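PDB 4BZ4: copper-repressible polypeptide from Methylomicrobium album, which binds copper(I) at the cell surface, probably as part of copper acquisition in this methanotroph. Local coordinates for residues A28-S32 and E124-T130; M45-S51 and H65-G69; G89-S93 and G197-D202; I147-D152 and G178-F184. One frame throughout, in Å; residues are numbered along the deposited sequence.

Contact 1: residues A28-S32 and E124-T130; sequences ATAIS and EPNAEAT
The backbone of Ala28-Ser32, which enters the strand 29-36, runs roughly parallel to the short strand 127-129, and the nearest CA atoms, those of Ala28 and Ala129, are 4.7 Å apart. Before that strand the chain turns a corner at Pro125 and Asn126, the latter with positive phi and psi (53/50). Ala28 N donates to Glu128 O at 2.8 Å. Two residues further along both segments the pairing is indirect: one water accepts from Ala30 N (2.9 Å) and donates to Thr130 O (2.8 Å). Glu124, with chi1 and chi2 both t, reaches back so that its OE2 takes a second hydrogen bond from Ala28 N at 2.8 Å. Ala28 CB packs on Ala127 CB (4.1 Å) and Ala129 CB (4.0 Å). Ala30 O is hydrogen-bonded to His64 NE2. Glu124 and Glu128 hold Ala28, and the next residue, Thr29 (chi1 t, CB directed away from 124-130), touches His64 and His114 and brings the segment against the copper(I) site formed by these histidines and the kynurenine at position 62.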
loop_
_atom_site.group_PDB
_atom_site.type_symbol
_atom_site.label_atom_id
_atom_site.label_comp_id
_atom_site.label_asym_id
_atom_site.label_seq_id
_atom_site.Cartn_x
_atom_site.Cartn_y
_atom_site.Cartn_z
ATOM N N ALA A 28 18.598 0.376 -2.109
ATOM C CA ALA A 28 17.259 0.010 -2.639
ATOM C C ALA A 28 17.089 -1.470 -2.792
ATOM O O ALA A 28 18.077 -2.235 -2.795
ATOM C CB ALA A 28 17.012 0.664 -3.976
ATOM N N THR A 29 15.841 -1.894 -2.945
ATOM C CA THR A 29 15.527 -3.306 -3.144
ATOM C C THR A 29 14.461 -3.410 -4.240
ATOM O O THR A 29 13.524 -2.621 -4.285
ATOM C CB THR A 29 15.088 -3.968 -1.841
ATOM O OG1 THR A 29 14.828 -5.382 -1.993
ATOM C CG2 THR A 29 13.806 -3.323 -1.238
ATOM N N ALA A 30 14.620 -4.379 -5.143
ATOM C CA ALA A 30 13.654 -4.688 -6.143
ATOM C C ALA A 30 12.325 -5.133 -5.557
ATOM O O ALA A 30 12.265 -5.865 -4.571
ATOM C CB ALA A 30 14.173 -5.837 -7.025
ATOM N N ILE A 31 11.278 -4.724 -6.241
ATOM C CA ILE A 31 9.930 -5.192 -5.989
ATOM C C ILE A 31 9.260 -5.591 -7.288
ATOM O O ILE A 31 9.600 -5.100 -8.344
ATOM C CB ILE A 31 9.038 -4.074 -5.311
ATOM C CG1 ILE A 31 9.160 -2.743 -6.071
ATOM C CG2 ILE A 31 9.465 -3.897 -3.866
ATOM C CD1 ILE A 31 8.249 -1.609 -5.632
ATOM N N SER A 32 8.283 -6.455 -7.169
ATOM C CA SER A 32 7.423 -6.868 -8.263
ATOM C C SER A 32 6.297 -5.837 -8.318
ATOM O O SER A 32 5.674 -5.598 -7.311
ATOM C CB SER A 32 6.874 -8.226 -7.901
ATOM O OG SER A 32 6.227 -8.738 -9.001
ATOM N N GLU A 124 15.971 8.459 -1.333
ATOM C CA GLU A 124 17.243 7.707 -1.393
ATOM C C GLU A 124 18.016 8.155 -2.616
ATOM O O GLU A 124 17.701 7.710 -3.737
ATOM C CB GLU A 124 16.942 6.229 -1.487
ATOM C CG GLU A 124 18.209 5.333 -1.389
ATOM C CD GLU A 124 17.938 3.841 -1.605
ATOM O OE1 GLU A 124 16.813 3.402 -1.923
ATOM O OE2 GLU A 124 18.873 3.028 -1.428
ATOM N N PRO A 125 18.940 9.115 -2.432
ATOM C CA PRO A 125 19.675 9.642 -3.564
ATOM C C PRO A 125 20.644 8.570 -4.118
ATOM O O PRO A 125 21.157 7.787 -3.342
ATOM C CB PRO A 125 20.459 10.827 -2.981
ATOM C CG PRO A 125 20.603 10.518 -1.525
ATOM C CD PRO A 125 19.364 9.717 -1.159
ATOM N N ASN A 126 20.791 8.557 -5.449
ATOM C CA ASN A 126 21.781 7.728 -6.135
ATOM C C ASN A 126 21.636 6.303 -5.695
ATOM O O ASN A 126 22.581 5.660 -5.317
ATOM C CB ASN A 126 23.209 8.269 -5.841
ATOM C CG ASN A 126 23.430 9.599 -6.493
ATOM O OD1 ASN A 126 23.053 9.793 -7.625
ATOM N ND2 ASN A 126 24.008 10.536 -5.773
ATOM N N ALA A 127 20.401 5.800 -5.743
ATOM C CA ALA A 127 20.084 4.538 -5.170
ATOM C C ALA A 127 20.651 3.395 -6.015
ATOM O O ALA A 127 20.645 3.459 -7.250
ATOM C CB ALA A 127 18.564 4.333 -5.065
ATOM N N GLU A 128 21.109 2.382 -5.308
ATOM C CA GLU A 128 21.519 1.109 -5.912
ATOM C C GLU A 128 20.767 -0.091 -5.303
ATOM O O GLU A 128 20.483 -0.140 -4.079
ATOM C CB GLU A 128 23.021 0.861 -5.726
ATOM C CG GLU A 128 23.862 2.039 -6.054
ATOM C CD GLU A 128 25.337 1.687 -6.131
ATOM O OE1 GLU A 128 25.810 0.848 -5.314
ATOM O OE2 GLU A 128 25.988 2.269 -7.019
ATOM N N ALA A 129 20.504 -1.093 -6.157
ATOM C CA ALA A 129 19.869 -2.344 -5.716
ATOM C C ALA A 129 20.537 -3.526 -6.346
ATOM O O ALA A 129 21.496 -3.357 -7.086
ATOM C CB ALA A 129 18.393 -2.354 -6.118
ATOM N N THR A 130 19.973 -4.711 -6.130
ATOM C CA THR A 130 20.300 -5.887 -6.972
ATOM C C THR A 130 19.195 -6.230 -7.983
ATOM O O THR A 130 17.999 -6.219 -7.663
ATOM C CB THR A 130 20.607 -7.101 -6.102
ATOM O OG1 THR A 130 21.647 -6.752 -5.194
ATOM C CG2 THR A 130 21.045 -8.305 -6.971
HETATM O O HOH W 1 17.061 -5.892 -5.057
#

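Contact 2: residues M45-S51 and H65-G69; sequences MTVRAYS and HSNWG
Strands 45-47 and 67-69 belong to different sheets, their axes within 7.4 Å and their directions 145° apart. Val47 lies nearest Ser66 (CA-CA 5.0 Å) and Ser51 nearest His65 (CA-CA 5.2 Å), after a type I turn from Arg48 to Ser51. Two hydrogen bonds cross between the segments: Arg48 N donates to His65 O (3.1 Å, 166°), and Asn67 ND2 to Thr46 O (2.9 Å, 154°), with Asn67 chi1 between wells at -144°. Within the turn, Arg48 O accepts from Ser51 N (3.1 Å) and Ser51 OG (2.7 Å; chi1 p), and Ser51 OG is also hydrogen-bonded to Ala198 N. The kynurenine at position 62 bonds His65 N through O2 and Ser66 OG (chi1 m) through O; Ser66 OG also pairs with Tyr116 OH, and Trp68 NE1 with Thr63 O. Met45 (mtt) brings CB to 3.6 Å from Asn67 ND2. The Arg48 guanidinium lies flat on the His65 imidazole, centres 3.5 Å apart and planes at 5°. Stacking thus fixes His65, not itself a copper ligand, without engaging its ring nitrogens with Arg48, where the edge of the four-stranded sheet meets the mixed sheet beside the copper(I) site.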
loop_
_atom_site.group_PDB
_atom_site.type_symbol
_atom_site.label_atom_id
_atom_site.label_comp_id
_atom_site.label_asym_id
_atom_site.label_seq_id
_atom_site.Cartn_x
_atom_site.Cartn_y
_atom_site.Cartn_z
ATOM N N MET A 45 -4.315 -8.427 -6.283
ATOM C CA MET A 45 -3.045 -8.410 -5.576
ATOM C C MET A 45 -3.183 -9.320 -4.372
ATOM O O MET A 45 -4.292 -9.675 -3.933
ATOM C CB MET A 45 -2.707 -7.021 -5.097
ATOM C CG MET A 45 -2.437 -6.061 -6.188
ATOM S SD MET A 45 -1.917 -4.466 -5.500
ATOM C CE MET A 45 -1.512 -3.699 -7.044
ATOM N N THR A 46 -2.066 -9.831 -3.893
ATOM C CA THR A 46 -2.052 -10.762 -2.776
ATOM C C THR A 46 -1.168 -10.164 -1.723
ATOM O O THR A 46 -0.057 -9.679 -2.008
ATOM C CB THR A 46 -1.534 -12.202 -3.128
ATOM O OG1 THR A 46 -0.246 -12.124 -3.730
ATOM C CG2 THR A 46 -2.470 -12.864 -4.113
ATOM N N VAL A 47 -1.668 -10.100 -0.509
ATOM C CA VAL A 47 -0.912 -9.478 0.565
ATOM C C VAL A 47 -1.123 -10.269 1.842
ATOM O O VAL A 47 -2.131 -11.010 2.011
ATOM C CB VAL A 47 -1.457 -8.066 0.816
ATOM C CG1 VAL A 47 -1.403 -7.311 -0.493
ATOM C CG2 VAL A 47 -2.823 -8.087 1.397
ATOM N N ARG A 48 -0.193 -10.110 2.785
ATOM C CA ARG A 48 -0.356 -10.666 4.093
ATOM C C ARG A 48 -1.304 -9.814 4.952
ATOM O O ARG A 48 -1.429 -8.599 4.739
ATOM C CB ARG A 48 0.976 -10.822 4.841
ATOM C CG ARG A 48 1.944 -11.836 4.263
ATOM C CD ARG A 48 2.962 -12.129 5.341
ATOM N NE ARG A 48 4.121 -12.836 4.873
ATOM C CZ ARG A 48 4.994 -13.448 5.697
ATOM N NH1 ARG A 48 4.832 -13.430 7.013
ATOM N NH2 ARG A 48 6.037 -14.047 5.171
ATOM N N ALA A 49 -1.908 -10.454 5.937
ATOM C CA ALA A 49 -2.936 -9.807 6.798
ATOM C C ALA A 49 -2.398 -8.668 7.629
ATOM O O ALA A 49 -3.179 -7.776 7.980
ATOM C CB ALA A 49 -3.705 -10.791 7.639
ATOM N N TYR A 50 -1.118 -8.677 7.926
ATOM C CA TYR A 50 -0.453 -7.611 8.727
ATOM C C TYR A 50 0.531 -6.811 7.887
ATOM O O TYR A 50 1.338 -6.051 8.441
ATOM C CB TYR A 50 0.309 -8.237 9.905
ATOM C CG TYR A 50 -0.525 -8.806 10.993
ATOM C CD1 TYR A 50 -1.094 -10.092 10.879
ATOM C CD2 TYR A 50 -0.826 -8.079 12.100
ATOM C CE1 TYR A 50 -1.885 -10.573 11.897
ATOM C CE2 TYR A 50 -1.580 -8.563 13.125
ATOM C CZ TYR A 50 -2.114 -9.863 12.994
ATOM O OH TYR A 50 -2.910 -10.379 14.031
ATOM N N SER A 51 0.547 -7.031 6.576
ATOM C CA SER A 51 1.610 -6.498 5.674
ATOM C C SER A 51 1.836 -4.962 5.742
ATOM O O SER A 51 2.935 -4.521 5.561
ATOM C CB SER A 51 1.352 -6.831 4.210
ATOM O OG SER A 51 0.042 -6.518 3.775
ATOM N N HIS A 65 5.889 -8.218 1.799
ATOM C CA HIS A 65 4.689 -8.860 2.204
ATOM C C HIS A 65 3.439 -8.122 1.664
ATOM O O HIS A 65 2.339 -8.690 1.651
ATOM C CB HIS A 65 4.583 -8.967 3.711
ATOM C CG HIS A 65 5.665 -9.758 4.346
ATOM N ND1 HIS A 65 5.765 -9.942 5.690
ATOM C CD2 HIS A 65 6.635 -10.523 3.780
ATOM C CE1 HIS A 65 6.803 -10.720 5.951
ATOM N NE2 HIS A 65 7.381 -11.030 4.805
ATOM N N SER A 66 3.680 -6.911 1.201
ATOM C CA SER A 66 2.692 -6.077 0.570
ATOM C C SER A 66 2.773 -6.274 -0.939
ATOM O O SER A 66 3.626 -7.103 -1.463
ATOM C CB SER A 66 3.082 -4.642 0.932
ATOM O OG SER A 66 3.082 -4.439 2.320
ATOM N N ASN A 67 1.972 -5.534 -1.705
ATOM C CA ASN A 67 2.025 -5.610 -3.135
ATOM C C ASN A 67 2.023 -4.209 -3.722
ATOM O O ASN A 67 1.373 -3.364 -3.189
ATOM C CB ASN A 67 0.765 -6.375 -3.557
ATOM C CG ASN A 67 0.978 -7.252 -4.705
ATOM O OD1 ASN A 67 1.569 -6.826 -5.707
ATOM N ND2 ASN A 67 0.521 -8.497 -4.595
ATOM N N TRP A 68 2.776 -3.982 -4.790
ATOM C CA TRP A 68 3.031 -2.654 -5.315
ATOM C C TRP A 68 2.381 -2.434 -6.638
ATOM O O TRP A 68 2.425 -3.342 -7.533
ATOM C CB TRP A 68 4.512 -2.407 -5.353
ATOM C CG TRP A 68 5.112 -2.365 -4.021
ATOM C CD1 TRP A 68 5.450 -3.418 -3.225
ATOM C CD2 TRP A 68 5.433 -1.187 -3.256
ATOM N NE1 TRP A 68 5.988 -2.986 -2.035
ATOM C CE2 TRP A 68 5.973 -1.618 -2.015
ATOM C CE3 TRP A 68 5.275 0.202 -3.474
ATOM C CZ2 TRP A 68 6.310 -0.729 -0.986
ATOM C CZ3 TRP A 68 5.670 1.082 -2.479
ATOM C CH2 TRP A 68 6.214 0.614 -1.248
ATOM N N GLY A 69 1.772 -1.239 -6.799
ATOM C CA GLY A 69 1.221 -0.817 -8.088
ATOM C C GLY A 69 1.837 0.435 -8.595
ATOM O O GLY A 69 2.419 1.250 -7.859
#

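Contact 3: residues G89-S93 and G197-D202; sequences GLHPS and GAINPD
This is an antiparallel pairing inside the mixed sheet, where the start of strand 92-99 meets the end of strand 190-198 and the pairing is prolonged into the loops beyond. Ser93 and Gly197 form a hydrogen-bonded pair, CA-CA 5.2 Å, with Ser93 N to Gly197 O at 2.9 Å and Gly197 N to Ser93 O at 3.0 Å. Pro92 and Ala198 follow as a non-hydrogen-bonded pair, CA-CA 4.3 Å, with diverging side chains. Ile199 N then donates to His91 O (3.1 Å), but the return link is a water that accepts from His91 N (3.0 Å) and donates to Ile199 O (2.8 Å). Asn200, at phi/psi 45/59, bends the chain, and beyond it Asp202 N donates to Gly89 O at 3.0 Å; Gly89 itself has positive phi (93/-10). Leu90, a tp rotamer, brings CD1 to 3.6 Å from Ala198 CB. His91 (chi1 m, chi2 -71°) is held at both ring nitrogens: ND1 is hydrogen-bonded to Asp152, a calcium ligand, and NE2 donates to Asp202 OD1 at 2.6 Å.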
loop_
_atom_site.group_PDB
_atom_site.type_symbol
_atom_site.label_atom_id
_atom_site.label_comp_id
_atom_site.label_asym_id
_atom_site.label_seq_id
_atom_site.Cartn_x
_atom_site.Cartn_y
_atom_site.Cartn_z
ATOM N N GLY A 89 -12.395 -11.009 7.997
ATOM C CA GLY A 89 -11.485 -10.454 8.970
ATOM C C GLY A 89 -10.389 -9.565 8.421
ATOM O O GLY A 89 -9.733 -8.870 9.199
ATOM N N LEU A 90 -10.235 -9.551 7.086
ATOM C CA LEU A 90 -9.146 -8.791 6.414
ATOM C C LEU A 90 -9.531 -7.329 6.196
ATOM O O LEU A 90 -10.646 -7.060 5.767
ATOM C CB LEU A 90 -8.820 -9.408 5.060
ATOM C CG LEU A 90 -7.462 -8.960 4.468
ATOM C CD1 LEU A 90 -6.274 -9.434 5.298
ATOM C CD2 LEU A 90 -7.405 -9.477 3.028
ATOM N N HIS A 91 -8.594 -6.422 6.461
ATOM C CA HIS A 91 -8.857 -4.950 6.265
ATOM C C HIS A 91 -7.829 -4.404 5.331
ATOM O O HIS A 91 -6.691 -4.182 5.728
ATOM C CB HIS A 91 -8.916 -4.214 7.605
ATOM C CG HIS A 91 -9.995 -4.775 8.482
ATOM N ND1 HIS A 91 -11.308 -4.562 8.199
ATOM C CD2 HIS A 91 -9.963 -5.551 9.586
ATOM C CE1 HIS A 91 -12.065 -5.183 9.095
ATOM N NE2 HIS A 91 -11.285 -5.833 9.933
ATOM N N PRO A 92 -8.211 -4.211 4.078
ATOM C CA PRO A 92 -7.235 -3.715 3.118
ATOM C C PRO A 92 -6.795 -2.289 3.414
ATOM O O PRO A 92 -7.569 -1.519 4.003
ATOM C CB PRO A 92 -7.972 -3.765 1.793
ATOM C CG PRO A 92 -9.054 -4.772 1.971
ATOM C CD PRO A 92 -9.450 -4.658 3.414
ATOM N N SER A 93 -5.621 -1.945 2.922
ATOM C CA SER A 93 -5.027 -0.659 3.113
ATOM C C SER A 93 -4.141 -0.267 1.945
ATOM O O SER A 93 -3.725 -1.109 1.180
ATOM C CB SER A 93 -4.226 -0.740 4.362
ATOM O OG SER A 93 -3.091 -1.603 4.313
ATOM N N GLY A 197 -1.758 -3.339 1.143
ATOM C CA GLY A 197 -1.547 -4.350 2.153
ATOM C C GLY A 197 -2.790 -4.484 3.019
ATOM O O GLY A 197 -3.925 -4.281 2.504
ATOM N N ALA A 198 -2.576 -4.956 4.226
ATOM C CA ALA A 198 -3.649 -5.083 5.145
ATOM C C ALA A 198 -3.177 -4.835 6.539
ATOM O O ALA A 198 -1.987 -4.777 6.816
ATOM C CB ALA A 198 -4.283 -6.493 4.972
ATOM N N ILE A 199 -4.126 -4.664 7.451
ATOM C CA ILE A 199 -3.894 -4.166 8.805
ATOM C C ILE A 199 -4.885 -4.704 9.800
ATOM O O ILE A 199 -6.078 -4.882 9.476
ATOM C CB ILE A 199 -3.882 -2.617 8.856
ATOM C CG1 ILE A 199 -3.737 -2.064 10.270
ATOM C CG2 ILE A 199 -5.110 -2.084 8.146
ATOM C CD1 ILE A 199 -3.424 -0.573 10.344
ATOM N N ASN A 200 -4.391 -5.042 10.993
ATOM C CA ASN A 200 -5.257 -5.382 12.106
ATOM C C ASN A 200 -6.415 -6.319 11.818
ATOM O O ASN A 200 -7.598 -5.968 11.985
ATOM C CB ASN A 200 -5.899 -4.101 12.710
ATOM C CG ASN A 200 -6.563 -4.319 14.041
ATOM O OD1 ASN A 200 -6.202 -5.211 14.848
ATOM N ND2 ASN A 200 -7.638 -3.525 14.314
ATOM N N PRO A 201 -6.104 -7.542 11.334
ATOM C CA PRO A 201 -7.185 -8.471 11.111
ATOM C C PRO A 201 -8.009 -8.811 12.346
ATOM O O PRO A 201 -7.471 -8.847 13.473
ATOM C CB PRO A 201 -6.439 -9.725 10.607
ATOM C CG PRO A 201 -5.097 -9.651 11.232
ATOM C CD PRO A 201 -4.779 -8.155 11.185
ATOM N N ASP A 202 -9.297 -9.058 12.160
ATOM C CA ASP A 202 -10.182 -9.250 13.283
ATOM C C ASP A 202 -9.696 -10.437 14.119
ATOM O O ASP A 202 -9.393 -11.461 13.556
ATOM C CB ASP A 202 -11.635 -9.487 12.857
ATOM C CG ASP A 202 -12.223 -8.326 12.075
ATOM O OD1 ASP A 202 -11.688 -7.169 12.123
ATOM O OD2 ASP A 202 -13.228 -8.582 11.366
HETATM O O HOH W 2 -6.175 -7.259 7.978
#

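Contact 4: residues I147-D152 and G178-F184; sequences ITNGFD and GKLAITF. With CA (calcium ion), chain H.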
loop_
_atom_site.group_PDB
_atom_site.type_symbol
_atom_site.label_atom_id
_atom_site.label_comp_id
_atom_site.label_asym_id
_atom_site.label_seq_id
_atom_site.Cartn_x
_atom_site.Cartn_y
_atom_site.Cartn_z
ATOM N N ILE A 147 1.281 11.149 -1.017
ATOM C CA ILE A 147 0.025 11.697 -1.582
ATOM C C ILE A 147 -1.140 11.466 -0.653
ATOM O O ILE A 147 -1.771 12.396 -0.188
ATOM C CB ILE A 147 -0.264 11.160 -3.010
ATOM C CG1 ILE A 147 0.846 11.574 -3.982
ATOM C CG2 ILE A 147 -1.653 11.528 -3.467
ATOM C CD1 ILE A 147 1.029 13.052 -4.184
ATOM N N THR A 148 -1.395 10.199 -0.271
ATOM C CA THR A 148 -2.511 9.881 0.579
ATOM C C THR A 148 -2.378 8.442 1.070
ATOM O O THR A 148 -1.513 7.654 0.555
ATOM C CB THR A 148 -3.874 10.075 -0.151
ATOM O OG1 THR A 148 -4.940 10.102 0.829
ATOM C CG2 THR A 148 -4.155 9.033 -1.143
ATOM N N ASN A 149 -3.198 8.046 2.004
ATOM C CA ASN A 149 -3.282 6.649 2.391
ATOM C C ASN A 149 -4.676 6.380 2.899
ATOM O O ASN A 149 -5.503 7.297 3.007
ATOM C CB ASN A 149 -2.139 6.219 3.356
ATOM C CG ASN A 149 -2.302 6.722 4.775
ATOM O OD1 ASN A 149 -3.442 6.972 5.246
ATOM N ND2 ASN A 149 -1.249 6.830 5.475
ATOM N N GLY A 150 -4.961 5.131 3.254
ATOM C CA GLY A 150 -6.181 4.789 3.919
ATOM C C GLY A 150 -6.182 3.357 4.318
ATOM O O GLY A 150 -5.438 2.537 3.727
ATOM N N PHE A 151 -6.933 3.037 5.348
ATOM C CA PHE A 151 -7.295 1.627 5.644
ATOM C C PHE A 151 -8.732 1.487 6.037
ATOM O O PHE A 151 -9.368 2.408 6.556
ATOM C CB PHE A 151 -6.375 1.001 6.684
ATOM C CG PHE A 151 -6.564 1.440 8.099
ATOM C CD1 PHE A 151 -7.426 0.807 8.961
ATOM C CD2 PHE A 151 -5.807 2.497 8.604
ATOM C CE1 PHE A 151 -7.559 1.186 10.280
ATOM C CE2 PHE A 151 -5.930 2.855 9.932
ATOM C CZ PHE A 151 -6.800 2.200 10.775
ATOM N N ASP A 152 -9.246 0.311 5.700
ATOM C CA ASP A 152 -10.620 -0.109 5.976
ATOM C C ASP A 152 -10.797 -0.283 7.461
ATOM O O ASP A 152 -10.358 -1.214 8.041
ATOM C CB ASP A 152 -10.925 -1.415 5.223
ATOM C CG ASP A 152 -12.231 -2.037 5.656
ATOM O OD1 ASP A 152 -13.228 -1.270 5.878
ATOM O OD2 ASP A 152 -12.220 -3.260 5.908
ATOM N N GLY A 178 -13.999 -4.823 4.591
ATOM C CA GLY A 178 -13.345 -5.452 3.481
ATOM C C GLY A 178 -13.276 -4.552 2.248
ATOM O O GLY A 178 -12.676 -4.914 1.225
ATOM N N LYS A 179 -13.832 -3.347 2.337
ATOM C CA LYS A 179 -13.808 -2.438 1.220
ATOM C C LYS A 179 -13.162 -1.110 1.597
ATOM O O LYS A 179 -13.390 -0.631 2.729
ATOM C CB LYS A 179 -15.257 -2.181 0.813
ATOM C CG LYS A 179 -15.416 -1.314 -0.381
ATOM C CD LYS A 179 -16.748 -1.635 -1.046
ATOM C CE LYS A 179 -17.119 -0.599 -2.078
ATOM N NZ LYS A 179 -18.621 -0.548 -2.223
ATOM N N LEU A 180 -12.392 -0.531 0.678
ATOM C CA LEU A 180 -11.733 0.756 0.922
ATOM C C LEU A 180 -11.722 1.562 -0.350
ATOM O O LEU A 180 -11.491 0.985 -1.411
ATOM C CB LEU A 180 -10.336 0.526 1.430
ATOM C CG LEU A 180 -9.493 1.801 1.622
ATOM C CD1 LEU A 180 -10.070 2.664 2.736
ATOM C CD2 LEU A 180 -8.077 1.422 1.908
ATOM N N ALA A 181 -11.925 2.886 -0.282
ATOM C CA ALA A 181 -11.608 3.741 -1.405
ATOM C C ALA A 181 -10.760 4.906 -0.927
ATOM O O ALA A 181 -11.024 5.434 0.162
ATOM C CB ALA A 181 -12.915 4.299 -2.027
ATOM N N ILE A 182 -9.789 5.275 -1.758
ATOM C CA ILE A 182 -9.006 6.504 -1.560
ATOM C C ILE A 182 -9.159 7.390 -2.784
ATOM O O ILE A 182 -9.485 6.947 -3.866
ATOM C CB ILE A 182 -7.537 6.249 -1.178
ATOM C CG1 ILE A 182 -6.759 5.481 -2.264
ATOM C CG2 ILE A 182 -7.452 5.534 0.157
ATOM C CD1 ILE A 182 -6.037 6.356 -3.225
ATOM N N THR A 183 -8.884 8.691 -2.606
ATOM C CA THR A 183 -8.928 9.591 -3.746
ATOM C C THR A 183 -7.795 10.560 -3.621
ATOM O O THR A 183 -7.232 10.814 -2.518
ATOM C CB THR A 183 -10.202 10.424 -3.836
ATOM O OG1 THR A 183 -10.255 11.261 -2.683
ATOM C CG2 THR A 183 -11.421 9.539 -3.930
ATOM N N PHE A 184 -7.421 11.107 -4.768
ATOM C CA PHE A 184 -6.376 12.123 -4.783
ATOM C C PHE A 184 -6.386 12.793 -6.138
ATOM O O PHE A 184 -6.952 12.220 -7.050
ATOM C CB PHE A 184 -5.008 11.563 -4.480
ATOM C CG PHE A 184 -4.528 10.518 -5.432
ATOM C CD1 PHE A 184 -4.912 9.225 -5.282
ATOM C CD2 PHE A 184 -3.612 10.809 -6.438
ATOM C CE1 PHE A 184 -4.488 8.250 -6.153
ATOM C CE2 PHE A 184 -3.160 9.810 -7.282
ATOM C CZ PHE A 184 -3.615 8.531 -7.146
HETATM CA CA CA H . -14.786 -0.239 4.489
HETATM O O HOH W 3 -7.490 9.323 0.216
HETATM O O HOH W 4 -13.622 1.893 4.367
#
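Two strands of different sheets run nearly antiparallel, at 164° and 6.2 Å between axes, without a backbone hydrogen bond between them; a calcium ion clasps them at one end. Asp152 OD1 and Lys179 O each bind the ion at 2.3 Å, a water binds at 2.4 Å, and Asp154, Asp174 and Val176 complete the site. The other carboxylate oxygen, Asp152 OD2, accepts from Gly178 N at 2.7 Å and is also hydrogen-bonded to His91. Away from the metal, Ile147 CG2 meets Phe184 CB at 3.5 Å and Thr148 CG2 meets Ile182 CD1 at 3.9 Å; Ile147 and Thr148 form a classic beta bulge opposite Val96. Leu180 CD2 packs against the backbone, 3.4 Å from Gly150 O, and the bare Gly150 lets Ile182 come close, since a CB there would clash with Ile182 CG2. A water links Thr148 OG1 (2.7 Å) to Thr183 N (3.2 Å). Asp152 bridges the ion and the turn entering strand 179-184, consistent with a structural role for calcium in holding the two strands together here.

The two metals mark different parts of the molecule. Contact 1 lies at the copper(I) site, with the Thr29 side chain about 5 Å from the ion, and contact 2 is close behind, with the His65 side chain about 6 Å from the ion; the two meet where Ile31 CD1 packs on Trp68 CG at 3.6 Å. Contacts 2 and 3, centres 10 Å apart, are joined by a probable hydrogen bond from Ala198 N to Ser51 OG (3.1 Å). Contact 3 leads on to the calcium end through probable hydrogen bonds of Asp152 in contact 4, OD2 to His91 ND1 (2.8 Å) and N to Pro92 O (3.0 Å). Contacts 1 and 4 remain about 15 Å apart at their nearest atoms.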